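Local coordinates for Alpha/beta hydrolase fold-3 domain-containing protein (Enterococcus faecalis, PDB 2QRU), which is of unknown function but has the alpha/beta hydrolase fold and probably acts as a hydrolase, at residues I74-I77 against L78-L81; L87-E90 against E91-N95; V224-R227 against Y228-I232; E265-D268 against S269-K272. All coordinates share one frame; numbering follows the deposited sequence. Where two conformers were deposited one is given.

Interaction 1. Residues I74-I77 against L78-L81; sequences IDHI and LRTL. With EDO (1,2-ethanediol), chain F.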
loop_
_atom_site.group_PDB
_atom_site.type_symbol
_atom_site.label_atom_id
_atom_site.label_comp_id
_atom_site.label_asym_id
_atom_site.label_seq_id
_atom_site.Cartn_x
_atom_site.Cartn_y
_atom_site.Cartn_z
ATOM N N ILE A 74 5.231 2.190 -13.431
ATOM C CA ILE A 74 5.415 1.434 -12.176
ATOM C C ILE A 74 6.888 1.193 -11.856
ATOM O O ILE A 74 7.298 1.302 -10.696
ATOM C CB ILE A 74 4.664 0.098 -12.177
ATOM C CG1 ILE A 74 3.157 0.336 -12.032
ATOM C CG2 ILE A 74 5.166 -0.807 -11.012
ATOM C CD1 ILE A 74 2.349 -0.982 -11.878
ATOM N N ASP A 75 7.677 0.851 -12.876
ATOM C CA ASP A 75 9.108 0.625 -12.667
ATOM C C ASP A 75 9.703 1.852 -11.959
ATOM O O ASP A 75 10.447 1.707 -11.004
ATOM C CB ASP A 75 9.864 0.277 -13.980
ATOM C CG ASP A 75 9.821 1.397 -15.031
ATOM O OD1 ASP A 75 8.829 2.158 -15.082
ATOM O OD2 ASP A 75 10.786 1.508 -15.828
ATOM N N HIS A 76 9.338 3.049 -12.420
ATOM C CA HIS A 76 9.865 4.297 -11.868
ATOM C C HIS A 76 9.279 4.587 -10.465
ATOM O O HIS A 76 9.995 5.044 -9.561
ATOM C CB HIS A 76 9.567 5.426 -12.856
ATOM C CG HIS A 76 10.321 6.694 -12.588
ATOM N ND1 HIS A 76 11.112 7.301 -13.541
ATOM C CD2 HIS A 76 10.391 7.480 -11.486
ATOM C CE1 HIS A 76 11.639 8.405 -13.036
ATOM N NE2 HIS A 76 11.216 8.537 -11.791
ATOM N N ILE A 77 7.985 4.313 -10.291
ATOM C CA ILE A 77 7.324 4.471 -8.995
ATOM C C ILE A 77 8.090 3.655 -7.941
ATOM O O ILE A 77 8.378 4.154 -6.845
ATOM C CB ILE A 77 5.833 4.005 -9.020
ATOM C CG1 ILE A 77 5.001 4.913 -9.942
ATOM C CG2 ILE A 77 5.242 4.000 -7.543
ATOM C CD1 ILE A 77 3.584 4.433 -10.176
ATOM N N LEU A 78 8.424 2.404 -8.290
ATOM C CA LEU A 78 9.118 1.489 -7.366
ATOM C C LEU A 78 10.535 1.988 -7.053
ATOM O O LEU A 78 10.911 2.038 -5.889
ATOM C CB LEU A 78 9.167 0.064 -7.966
ATOM C CG LEU A 78 7.812 -0.642 -7.953
ATOM C CD1 LEU A 78 7.835 -1.975 -8.725
ATOM C CD2 LEU A 78 7.287 -0.794 -6.503
ATOM N N ARG A 79 11.296 2.415 -8.069
ATOM C CA ARG A 79 12.640 2.942 -7.855
ATOM C C ARG A 79 12.598 4.168 -6.915
ATOM O O ARG A 79 13.385 4.281 -5.968
ATOM C CB ARG A 79 13.242 3.367 -9.210
ATOM C CG ARG A 79 14.671 3.829 -9.197
ATOM C CD ARG A 79 15.193 3.848 -10.660
ATOM N NE ARG A 79 14.710 2.659 -11.370
ATOM C CZ ARG A 79 13.972 2.640 -12.489
ATOM N NH1 ARG A 79 13.636 3.765 -13.122
ATOM N NH2 ARG A 79 13.591 1.462 -12.996
ATOM N N THR A 80 11.681 5.084 -7.214
ATOM C CA THR A 80 11.501 6.307 -6.406
ATOM C C THR A 80 11.079 5.976 -4.965
ATOM O O THR A 80 11.500 6.639 -4.026
ATOM C CB THR A 80 10.540 7.276 -7.093
ATOM O OG1 THR A 80 11.114 7.673 -8.351
ATOM C CG2 THR A 80 10.331 8.534 -6.237
ATOM N N LEU A 81 10.280 4.919 -4.793
ATOM C CA LEU A 81 9.844 4.523 -3.449
ATOM C C LEU A 81 11.066 4.081 -2.618
ATOM O O LEU A 81 11.206 4.459 -1.452
ATOM C CB LEU A 81 8.767 3.441 -3.534
ATOM C CG LEU A 81 8.254 2.908 -2.192
ATOM C CD1 LEU A 81 7.744 4.018 -1.273
ATOM C CD2 LEU A 81 7.185 1.800 -2.423
HETATM C C1 EDO F . 12.997 -1.962 -15.675
HETATM O O1 EDO F . 12.774 -0.550 -15.817
HETATM C C2 EDO F . 11.655 -2.634 -15.396
HETATM O O2 EDO F . 11.711 -4.056 -15.584
#
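Leu78 stands one helical turn beyond Ile74, and the two side chains run side by side in the same direction, Ile74 CG2 meeting Leu78 CD1 at 3.7 Å. Leu78 CG is set anti to its own carbonyl carbon (chi1 -72°), which leans the branch back over the previous turn and brings CG within 3.4 Å of Ile74 O. Ile74 O also accepts the hydrogen bond of Leu78 N, at 2.9 Å. Ile77, the residue before Leu78, is buried, and its O accepts from Leu81 N at 2.9 Å. Branched aliphatic residues suit this flank because Ile77, Leu78 and Leu81 all touch Leu109 of helix 105-119. The segment is the opening of helix 74-93, which makes the beta-alpha-beta crossover from strand 59-64 to the parallel strand 98-103, part of the layered architecture of an alpha/beta hydrolase. Arg79, by contrast, occupies an exposed position, as its long polar chain allows. The chain bends at chi3 (-41°), and this carries the guanidinium back over Asp75, so that Asp75 O lies over one of its faces, 3.7 Å from Arg79 NH2. The ion pair is long, 4.0 Å from Asp75 OD2 to Arg79 NH2, with the carboxylate and guanidinium planes 90° apart. A 1,2-ethanediol, probably from the crystallisation liquor, donates from O1 to Asp75 OD2 at 2.9 Å and lies at the edge of the guanidinium. Because Asp75 lies in the first turn of the helix, its carboxylate may also be stabilised by the helix dipole, and Asp75 OD1 takes a weak bond from His76 N.

Interaction 2. Residues L87-E90 against E91-N95; sequences LLNE and EIIQN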
loop_
_atom_site.group_PDB
_atom_site.type_symbol
_atom_site.label_atom_id
_atom_site.label_comp_id
_atom_site.label_asym_id
_atom_site.label_seq_id
_atom_site.Cartn_x
_atom_site.Cartn_y
_atom_site.Cartn_z
ATOM N N LEU A 87 15.791 8.130 2.084
ATOM C CA LEU A 87 15.773 9.501 2.648
ATOM C C LEU A 87 15.007 9.540 3.972
ATOM O O LEU A 87 15.432 10.197 4.934
ATOM C CB LEU A 87 15.156 10.491 1.664
ATOM C CG LEU A 87 15.908 10.687 0.343
ATOM C CD1 LEU A 87 15.048 11.435 -0.675
ATOM C CD2 LEU A 87 17.280 11.368 0.551
ATOM N N LEU A 88 13.870 8.852 4.014
ATOM C CA LEU A 88 13.040 8.787 5.234
ATOM C C LEU A 88 13.816 8.147 6.392
ATOM O O LEU A 88 13.713 8.556 7.565
ATOM C CB LEU A 88 11.741 8.009 4.947
ATOM C CG LEU A 88 10.723 7.946 6.091
ATOM C CD1 LEU A 88 10.027 9.341 6.307
ATOM C CD2 LEU A 88 9.722 6.845 5.760
ATOM N N ASN A 89 14.597 7.127 6.062
ATOM C CA ASN A 89 15.459 6.496 7.036
ATOM C C ASN A 89 16.597 7.437 7.461
ATOM O O ASN A 89 16.958 7.466 8.636
ATOM C CB ASN A 89 16.056 5.213 6.480
ATOM C CG ASN A 89 16.838 4.451 7.526
ATOM O OD1 ASN A 89 16.328 4.148 8.606
ATOM N ND2 ASN A 89 18.092 4.144 7.213
ATOM N N GLU A 90 17.136 8.194 6.513
ATOM C CA GLU A 90 18.201 9.168 6.822
ATOM C C GLU A 90 17.755 10.173 7.865
ATOM O O GLU A 90 18.501 10.506 8.810
ATOM C CB GLU A 90 18.574 9.956 5.565
ATOM C CG GLU A 90 19.988 9.843 5.214
ATOM C CD GLU A 90 20.219 8.649 4.362
ATOM O OE1 GLU A 90 20.275 8.829 3.118
ATOM O OE2 GLU A 90 20.307 7.534 4.936
ATOM N N GLU A 91 16.550 10.687 7.659
ATOM C CA GLU A 91 16.069 11.864 8.344
ATOM C C GLU A 91 15.320 11.530 9.635
ATOM O O GLU A 91 15.494 12.200 10.664
ATOM C CB GLU A 91 15.180 12.664 7.386
ATOM C CG GLU A 91 14.630 13.940 7.949
ATOM C CD GLU A 91 15.727 14.927 8.350
ATOM O OE1 GLU A 91 16.838 14.864 7.774
ATOM O OE2 GLU A 91 15.466 15.758 9.241
ATOM N N ILE A 92 14.494 10.488 9.570
ATOM C CA ILE A 92 13.538 10.196 10.647
ATOM C C ILE A 92 13.774 8.846 11.337
ATOM O O ILE A 92 14.009 8.801 12.553
ATOM C CB ILE A 92 12.084 10.321 10.144
ATOM C CG1 ILE A 92 11.801 11.750 9.674
ATOM C CG2 ILE A 92 11.078 9.876 11.236
ATOM C CD1 ILE A 92 10.508 11.897 8.919
ATOM N N ILE A 93 13.706 7.736 10.584
ATOM C CA ILE A 93 13.817 6.421 11.217
ATOM C C ILE A 93 15.203 6.223 11.827
ATOM O O ILE A 93 15.343 5.629 12.905
ATOM C CB ILE A 93 13.466 5.241 10.240
ATOM C CG1 ILE A 93 12.068 5.446 9.644
ATOM C CG2 ILE A 93 13.577 3.913 10.966
ATOM C CD1 ILE A 93 11.718 4.519 8.431
ATOM N N GLN A 94 16.218 6.742 11.133
ATOM C CA GLN A 94 17.617 6.708 11.589
ATOM C C GLN A 94 18.068 5.328 12.066
ATOM O O GLN A 94 18.678 5.193 13.134
ATOM C CB GLN A 94 17.889 7.780 12.655
ATOM C CG GLN A 94 17.566 9.182 12.215
ATOM C CD GLN A 94 17.815 10.188 13.328
ATOM O OE1 GLN A 94 18.726 10.015 14.131
ATOM N NE2 GLN A 94 16.997 11.230 13.389
ATOM N N ASN A 95 17.748 4.318 11.256
ATOM C CA ASN A 95 18.134 2.922 11.490
ATOM C C ASN A 95 17.489 2.263 12.701
ATOM O O ASN A 95 17.916 1.186 13.105
ATOM C CB ASN A 95 19.668 2.764 11.518
ATOM C CG ASN A 95 20.309 3.181 10.211
ATOM O OD1 ASN A 95 20.006 2.618 9.151
ATOM N ND2 ASN A 95 21.191 4.170 10.274
#
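This is a local contact at the C-terminal end of helix 74-93, where Asn89 reaches across the last turn to Asn95 while Leu88 packs with Ile92 and Ile93. The helix widens here into a pi-type turn. Leu88 O accepts from two donors, Ile92 N at 2.9 Å and Ile93 N at 3.1 Å, and Asn89 O then takes Gln94 N, again five residues on, at 2.7 Å. Gln94 has positive phi and leaves the helix, and its NE2 turns back to Glu91 O. The asparagine pair closes the end. With Asn89 CG anti to the backbone N (chi1 -174°), OD1 receives Asn95 N at 3.0 Å and ND2 donates to Asn95 OD1 at 3.1 Å. The second bond is nearly straight, 175° at the hydrogen, and leaves in the plane of the Asn89 amide, yet it arrives well above the carbonyl plane of Asn95 and not on a lone pair, the two amides being turned 73° apart. In the alpha/beta hydrolase fold this helix lies against the central sheet, and Leu88, Ile92 and Ile93 face it, all three touching Leu62 of strand 59-64. Leu88 CD1 meets Ile92 CD1 at 3.7 Å, and Leu88 CD2 approaches Ile93 CD1 at 4.1 Å. An amide suits the buried position 89 because it can both give and accept a hydrogen bond.

Interaction 3. Residues V224-R227 against Y228-I232; sequences VPFR and YSKKI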
loop_
_atom_site.group_PDB
_atom_site.type_symbol
_atom_site.label_atom_id
_atom_site.label_comp_id
_atom_site.label_asym_id
_atom_site.label_seq_id
_atom_site.Cartn_x
_atom_site.Cartn_y
_atom_site.Cartn_z
ATOM N N VAL A 224 -9.218 -7.435 -6.193
ATOM C CA VAL A 224 -8.005 -8.240 -6.086
ATOM C C VAL A 224 -8.417 -9.620 -5.553
ATOM O O VAL A 224 -9.059 -9.688 -4.495
ATOM C CB VAL A 224 -7.012 -7.596 -5.056
ATOM C CG1 VAL A 224 -5.749 -8.463 -4.877
ATOM C CG2 VAL A 224 -6.673 -6.139 -5.436
ATOM N N PRO A 225 -8.080 -10.713 -6.275
ATOM C CA PRO A 225 -8.447 -12.042 -5.777
ATOM C C PRO A 225 -7.815 -12.264 -4.401
ATOM O O PRO A 225 -6.604 -12.042 -4.229
ATOM C CB PRO A 225 -7.879 -13.001 -6.842
ATOM C CG PRO A 225 -7.706 -12.139 -8.072
ATOM C CD PRO A 225 -7.398 -10.780 -7.591
ATOM N N PHE A 226 -8.617 -12.683 -3.417
ATOM C CA PHE A 226 -8.056 -12.775 -2.053
ATOM C C PHE A 226 -7.060 -13.912 -1.858
ATOM O O PHE A 226 -6.364 -13.963 -0.831
ATOM C CB PHE A 226 -9.141 -12.669 -0.948
ATOM C CG PHE A 226 -9.819 -13.967 -0.565
ATOM C CD1 PHE A 226 -10.307 -14.867 -1.525
ATOM C CD2 PHE A 226 -10.026 -14.247 0.780
ATOM C CE1 PHE A 226 -10.989 -16.037 -1.101
ATOM C CE2 PHE A 226 -10.729 -15.392 1.213
ATOM C CZ PHE A 226 -11.176 -16.286 0.273
ATOM N N ARG A 227 -6.905 -14.756 -2.894
ATOM C CA ARG A 227 -5.796 -15.725 -2.862
ATOM C C ARG A 227 -4.448 -15.012 -2.651
ATOM O O ARG A 227 -3.470 -15.611 -2.137
ATOM C CB ARG A 227 -5.764 -16.576 -4.133
ATOM C CG ARG A 227 -5.537 -15.754 -5.415
ATOM C CD ARG A 227 -5.209 -16.664 -6.637
ATOM N NE ARG A 227 -4.990 -15.843 -7.836
ATOM C CZ ARG A 227 -3.817 -15.270 -8.167
ATOM N NH1 ARG A 227 -2.711 -15.442 -7.407
ATOM N NH2 ARG A 227 -3.735 -14.533 -9.288
ATOM N N TYR A 228 -4.340 -13.759 -3.104
ATOM C CA TYR A 228 -3.050 -13.064 -2.912
ATOM C C TYR A 228 -2.741 -12.890 -1.430
ATOM O O TYR A 228 -1.611 -13.127 -0.990
ATOM C CB TYR A 228 -3.074 -11.689 -3.562
ATOM C CG TYR A 228 -2.818 -11.786 -5.069
ATOM C CD1 TYR A 228 -1.536 -12.022 -5.569
ATOM C CD2 TYR A 228 -3.868 -11.655 -5.963
ATOM C CE1 TYR A 228 -1.288 -12.127 -6.973
ATOM C CE2 TYR A 228 -3.628 -11.744 -7.382
ATOM C CZ TYR A 228 -2.335 -11.988 -7.862
ATOM O OH TYR A 228 -2.121 -12.061 -9.258
ATOM N N SER A 229 -3.742 -12.406 -0.687
ATOM C CA SER A 229 -3.513 -12.211 0.740
ATOM C C SER A 229 -3.338 -13.533 1.481
ATOM O O SER A 229 -2.639 -13.581 2.481
ATOM C CB SER A 229 -4.620 -11.335 1.351
ATOM O OG SER A 229 -4.494 -10.004 0.863
ATOM N N LYS A 230 -3.979 -14.596 1.006
ATOM C CA LYS A 230 -3.679 -15.942 1.587
ATOM C C LYS A 230 -2.207 -16.278 1.399
ATOM O O LYS A 230 -1.544 -16.697 2.350
ATOM C CB LYS A 230 -4.486 -17.060 0.922
ATOM C CG LYS A 230 -5.952 -16.956 1.262
ATOM C CD LYS A 230 -6.719 -18.001 0.495
ATOM C CE LYS A 230 -8.184 -17.944 0.793
ATOM N NZ LYS A 230 -8.992 -18.777 -0.185
ATOM N N LYS A 231 -1.704 -16.128 0.166
ATOM C CA LYS A 231 -0.308 -16.422 -0.116
ATOM C C LYS A 231 0.592 -15.557 0.766
ATOM O O LYS A 231 1.573 -16.034 1.346
ATOM C CB LYS A 231 0.004 -16.194 -1.612
ATOM C CG LYS A 231 1.489 -16.397 -1.936
ATOM C CD LYS A 231 1.735 -16.745 -3.398
ATOM C CE LYS A 231 1.467 -15.545 -4.278
ATOM N NZ LYS A 231 1.922 -15.905 -5.661
ATOM N N ILE A 232 0.274 -14.267 0.848
ATOM C CA ILE A 232 1.091 -13.334 1.612
ATOM C C ILE A 232 1.140 -13.733 3.094
ATOM O O ILE A 232 2.218 -13.669 3.714
ATOM C CB ILE A 232 0.591 -11.860 1.429
ATOM C CG1 ILE A 232 0.863 -11.370 0.005
ATOM C CG2 ILE A 232 1.269 -10.919 2.412
ATOM C CD1 ILE A 232 -0.073 -10.165 -0.398
HETATM O O HOH W 1 -0.434 -14.914 -9.093
#
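The backbone winds from an extended loop into helix 227-235: Tyr228 N bonds to Pro225 O at 3.1 Å, after which Lys230 N to Phe226 O and Lys231 N to Arg227 O set the four-residue spacing. Pro225, which has no N-H to offer, fits a position ahead of the first turn, and its CD packs at the edge of the Tyr228 ring, 3.9 Å from CE2. Arg227 lies over a face of that ring in a cation-pi contact, with its CZ 4.0 Å from the centroid of Tyr228 and the two planes 42° apart. Its CG stands between the backbone N and carbonyl carbon (chi1 62°), and the extended chain beyond runs alongside the tyrosine. A water accepts from Arg227 NH1 at 2.9 Å, while Tyr228 OH is hydrogen-bonded to Asp135. The loop follows strand 213-218 of the alpha/beta hydrolase sheet. In it, Val224 N bonds to Asp221, the likely acid of a Ser-His-Asp triad, and the Val224 side chain touches His249, its probable histidine. One turn on from Phe226, the end of the Lys230 chain passes obliquely over that ring: CE lies over a face toward the rim, 3.8 Å from the centroid, in a CH-pi contact suited to a long aliphatic chain.

Interaction 4. Residues E265-D268 against S269-K272; sequences EQLD and SWLK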
loop_
_atom_site.group_PDB
_atom_site.type_symbol
_atom_site.label_atom_id
_atom_site.label_comp_id
_atom_site.label_asym_id
_atom_site.label_seq_id
_atom_site.Cartn_x
_atom_site.Cartn_y
_atom_site.Cartn_z
ATOM N N GLU A 265 -9.036 -5.943 16.366
ATOM C CA GLU A 265 -8.659 -6.595 17.638
ATOM C C GLU A 265 -7.579 -7.656 17.373
ATOM O O GLU A 265 -6.621 -7.768 18.137
ATOM C CB GLU A 265 -9.865 -7.242 18.325
ATOM C CG GLU A 265 -10.900 -6.243 18.741
ATOM C CD GLU A 265 -12.174 -6.899 19.252
ATOM O OE1 GLU A 265 -12.302 -8.150 19.167
ATOM O OE2 GLU A 265 -13.052 -6.137 19.728
ATOM N N GLN A 266 -7.754 -8.422 16.299
ATOM C CA GLN A 266 -6.778 -9.455 15.881
ATOM C C GLN A 266 -5.428 -8.842 15.546
ATOM O O GLN A 266 -4.372 -9.332 16.003
ATOM C CB GLN A 266 -7.307 -10.291 14.717
ATOM C CG GLN A 266 -8.455 -11.220 15.145
ATOM C CD GLN A 266 -9.259 -11.771 13.971
ATOM O OE1 GLN A 266 -9.150 -11.312 12.833
ATOM N NE2 GLN A 266 -10.123 -12.735 14.270
ATOM N N LEU A 267 -5.473 -7.757 14.786
ATOM C CA LEU A 267 -4.256 -7.022 14.407
ATOM C C LEU A 267 -3.587 -6.456 15.662
ATOM O O LEU A 267 -2.359 -6.534 15.795
ATOM C CB LEU A 267 -4.573 -5.920 13.392
ATOM C CG LEU A 267 -3.371 -5.058 12.994
ATOM C CD1 LEU A 267 -2.136 -5.846 12.514
ATOM C CD2 LEU A 267 -3.745 -3.996 11.942
ATOM N N ASP A 268 -4.391 -5.907 16.575
ATOM C CA ASP A 268 -3.835 -5.328 17.808
ATOM C C ASP A 268 -3.106 -6.401 18.608
ATOM O O ASP A 268 -1.960 -6.201 19.054
ATOM C CB ASP A 268 -4.925 -4.665 18.657
ATOM C CG ASP A 268 -4.348 -3.976 19.864
ATOM O OD1 ASP A 268 -3.857 -2.855 19.727
ATOM O OD2 ASP A 268 -4.352 -4.598 20.954
ATOM N N SER A 269 -3.747 -7.554 18.777
ATOM C CA SER A 269 -3.140 -8.664 19.511
ATOM C C SER A 269 -1.837 -9.104 18.833
ATOM O O SER A 269 -0.836 -9.335 19.514
ATOM C CB SER A 269 -4.114 -9.840 19.602
ATOM O OG SER A 269 -3.537 -10.952 20.274
ATOM N N TRP A 270 -1.863 -9.213 17.503
ATOM C CA TRP A 270 -0.673 -9.644 16.728
ATOM C C TRP A 270 0.455 -8.605 16.875
ATOM O O TRP A 270 1.647 -8.994 17.031
ATOM C CB TRP A 270 -1.061 -9.801 15.266
ATOM C CG TRP A 270 0.036 -10.278 14.354
ATOM C CD1 TRP A 270 0.351 -11.572 14.053
ATOM C CD2 TRP A 270 0.905 -9.446 13.574
ATOM N NE1 TRP A 270 1.402 -11.602 13.147
ATOM C CE2 TRP A 270 1.764 -10.316 12.836
ATOM C CE3 TRP A 270 1.070 -8.056 13.449
ATOM C CZ2 TRP A 270 2.734 -9.837 11.965
ATOM C CZ3 TRP A 270 2.046 -7.563 12.550
ATOM C CH2 TRP A 270 2.868 -8.466 11.828
ATOM N N LEU A 271 0.107 -7.317 16.827
ATOM C CA LEU A 271 1.121 -6.251 16.989
ATOM C C LEU A 271 1.775 -6.335 18.358
ATOM O O LEU A 271 2.999 -6.152 18.487
ATOM C CB LEU A 271 0.521 -4.861 16.803
ATOM C CG LEU A 271 0.196 -4.428 15.385
ATOM C CD1 LEU A 271 -0.518 -3.098 15.490
ATOM C CD2 LEU A 271 1.460 -4.298 14.530
ATOM N N LYS A 272 0.972 -6.632 19.379
ATOM C CA LYS A 272 1.507 -6.790 20.742
ATOM C C LYS A 272 2.502 -7.968 20.901
ATOM O O LYS A 272 3.235 -8.014 21.877
ATOM C CB LYS A 272 0.362 -6.880 21.777
ATOM C CG LYS A 272 -0.341 -5.538 21.963
ATOM C CD LYS A 272 -1.537 -5.671 22.944
ATOM C CE LYS A 272 -1.983 -4.302 23.514
ATOM N NZ LYS A 272 -2.312 -3.301 22.460
#
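Asp268 and Lys272, one turn apart near the C-terminal end of helix 258-272, form the ionic part of this contact. Lys272 NZ reaches Asp268 OD2 at 2.8 Å on the syn side, 19° out of the carboxylate plane, and makes a weaker bond to Asp268 OD1 at 3.2 Å. The lysine is extended until its last bend at chi4 (55°), which turns NZ in toward the carboxylate. Asn57 bridges the pair, donating from its amide nitrogen to Asp268 OD1 and accepting from Lys272 NZ. The backbone bonds are those of a regular helix, among them Lys272 N to Asp268 O at 3.0 Å. The apolar part centres on Leu267, whose CD1 lies 4.0 Å from both Trp270 CE3 and Leu271 CG. These bulky residues suit a side that packs inward: Leu267 and Leu271 meet Leu53 of helix 48-55, and Leu267 and Trp270 meet Val128 of strand 127-130, so this helix covers part of the alpha/beta hydrolase sheet. Through its bonds to both partners, Asn57 ties the ion pair to the turn before strand 59-64; the pair probably largely balances its own charge, with Lys272 the partner nearer the helix's C-terminal end.

How the interactions relate
Interactions 1 and 2 share helix 74-93, their centres 19 Å apart, whereas interaction 3 joins a loop to the start of helix 227-235 and interaction 4 lies on helix 258-272. No two of the four touch. Interactions 1 and 3 lie nearer the chain's centre (about 13 and 14 Å between centres) than interactions 2 and 4 (about 20 and 19 Å). All are partly buried and mix an inward apolar side with a polar one, but the polar chemistry changes with place: a long ion pair at a helix start in interaction 1, neutral amides closing a helix end in interaction 2, cation-pi and CH-pi contacts near the probable triad in interaction 3, and a close salt bridge at a helix end in interaction 4.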